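Local structure of shikimate kinase (Bacteroides thetaiotaomicron, 3VAA) at residues A[70-74]-A[75-79]. The protein probably phosphorylates the 3-hydroxyl group of shikimate with ATP, a magnesium-dependent step on the pathway to chorismate and the aromatic amino acids. Numbering follows the deposited sequence.
Sequences ELFTE and RGEAG
E77 CA lies over one face of the F72 ring, 4.2 Å from the centroid, a CH-pi contact 27° off the normal. E77 N also sits above that plane, toward the rim. The other flat group, the guanidinium of R75, receives the E74 carboxylate at its edge, the two planes almost perpendicular at 88°. With CG of E74 anti to the backbone N, the extended chain runs alongside R75. The salt bridge from E74 OE1 to R75 NE is long, at 3.7 Å; K66 NZ is the stronger partner of that oxygen.

Helix 68-91 is kinked here, and the axes of segments 70-74 and 75-79 lie 87° apart. R75 N gives a 2.7 Å hydrogen bond to L71 O, whereas G76 N reaches F72 O at 2.8 Å from above the carbonyl plane; these two bonds close the turn before the kink. G76 has positive phi, a conformation glycine adopts readily, and N of E77 and A78 lack bonds to the preceding turn. Backbone geometry thus defines the kink, the F72 ring packs across it against E77 CA, and the acidic–basic pair probably adds little; the chain then leads into the turn carrying R81, a predicted substrate-binding residue.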
# COMPACT_ATOMS: atom_id res chain seq x y z
N GLU A 70 -8.44 -13.01 -10.87
CA GLU A 70 -8.40 -14.32 -11.49
C GLU A 70 -7.54 -15.28 -10.66
O GLU A 70 -7.89 -16.45 -10.46
CB GLU A 70 -7.83 -14.21 -12.91
CG GLU A 70 -8.80 -13.55 -13.89
CD GLU A 70 -8.25 -13.47 -15.31
OE1 GLU A 70 -7.12 -12.98 -15.50
OE2 GLU A 70 -8.96 -13.89 -16.24
N LEU A 71 -6.40 -14.78 -10.17
CA LEU A 71 -5.49 -15.59 -9.37
C LEU A 71 -6.13 -16.03 -8.06
O LEU A 71 -6.00 -17.19 -7.64
CB LEU A 71 -4.19 -14.81 -9.11
CG LEU A 71 -3.27 -14.65 -10.33
CD1 LEU A 71 -2.22 -13.55 -10.09
CD2 LEU A 71 -2.60 -15.98 -10.72
N PHE A 72 -6.86 -15.11 -7.43
CA PHE A 72 -7.55 -15.39 -6.18
C PHE A 72 -8.60 -16.51 -6.38
O PHE A 72 -8.72 -17.42 -5.55
CB PHE A 72 -8.21 -14.11 -5.66
CG PHE A 72 -8.28 -14.03 -4.17
CD1 PHE A 72 -7.27 -13.41 -3.46
CD2 PHE A 72 -9.38 -14.54 -3.48
CE1 PHE A 72 -7.31 -13.31 -2.07
CE2 PHE A 72 -9.44 -14.45 -2.09
CZ PHE A 72 -8.41 -13.83 -1.38
N THR A 73 -9.35 -16.44 -7.47
CA THR A 73 -10.35 -17.46 -7.78
C THR A 73 -9.71 -18.78 -8.16
O THR A 73 -10.16 -19.84 -7.74
CB THR A 73 -11.30 -17.00 -8.91
OG1 THR A 73 -12.03 -15.85 -8.49
CG2 THR A 73 -12.29 -18.12 -9.28
N GLU A 74 -8.65 -18.72 -8.97
CA GLU A 74 -7.95 -19.92 -9.42
C GLU A 74 -7.13 -20.60 -8.29
O GLU A 74 -7.18 -21.82 -8.14
CB GLU A 74 -7.01 -19.56 -10.58
CG GLU A 74 -6.22 -20.74 -11.14
CD GLU A 74 -5.05 -20.33 -12.04
OE1 GLU A 74 -4.73 -19.13 -12.12
OE2 GLU A 74 -4.43 -21.24 -12.64
N ARG A 75 -6.41 -19.81 -7.51
CA ARG A 75 -5.50 -20.34 -6.48
C ARG A 75 -6.05 -20.35 -5.04
O ARG A 75 -5.52 -21.04 -4.18
CB ARG A 75 -4.20 -19.51 -6.45
CG ARG A 75 -3.51 -19.22 -7.78
CD ARG A 75 -3.03 -20.43 -8.50
NE ARG A 75 -2.13 -20.11 -9.62
CZ ARG A 75 -0.80 -20.00 -9.52
NH1 ARG A 75 -0.18 -20.13 -8.35
NH2 ARG A 75 -0.09 -19.72 -10.61
N GLY A 76 -7.07 -19.54 -4.78
CA GLY A 76 -7.61 -19.38 -3.43
C GLY A 76 -6.78 -18.40 -2.62
O GLY A 76 -5.68 -17.99 -3.05
N GLU A 77 -7.29 -18.01 -1.45
CA GLU A 77 -6.57 -17.08 -0.57
C GLU A 77 -5.13 -17.52 -0.32
O GLU A 77 -4.20 -16.77 -0.60
CB GLU A 77 -7.25 -16.94 0.79
CG GLU A 77 -6.46 -16.02 1.74
CD GLU A 77 -7.00 -15.99 3.17
OE1 GLU A 77 -8.21 -16.26 3.36
OE2 GLU A 77 -6.21 -15.67 4.09
N ALA A 78 -4.95 -18.72 0.24
CA ALA A 78 -3.62 -19.22 0.57
C ALA A 78 -2.68 -19.20 -0.63
O ALA A 78 -1.54 -18.78 -0.51
CB ALA A 78 -3.71 -20.65 1.14
N GLY A 79 -3.17 -19.65 -1.78
CA GLY A 79 -2.35 -19.70 -2.99
C GLY A 79 -2.00 -18.32 -3.48
O GLY A 79 -0.86 -18.07 -3.89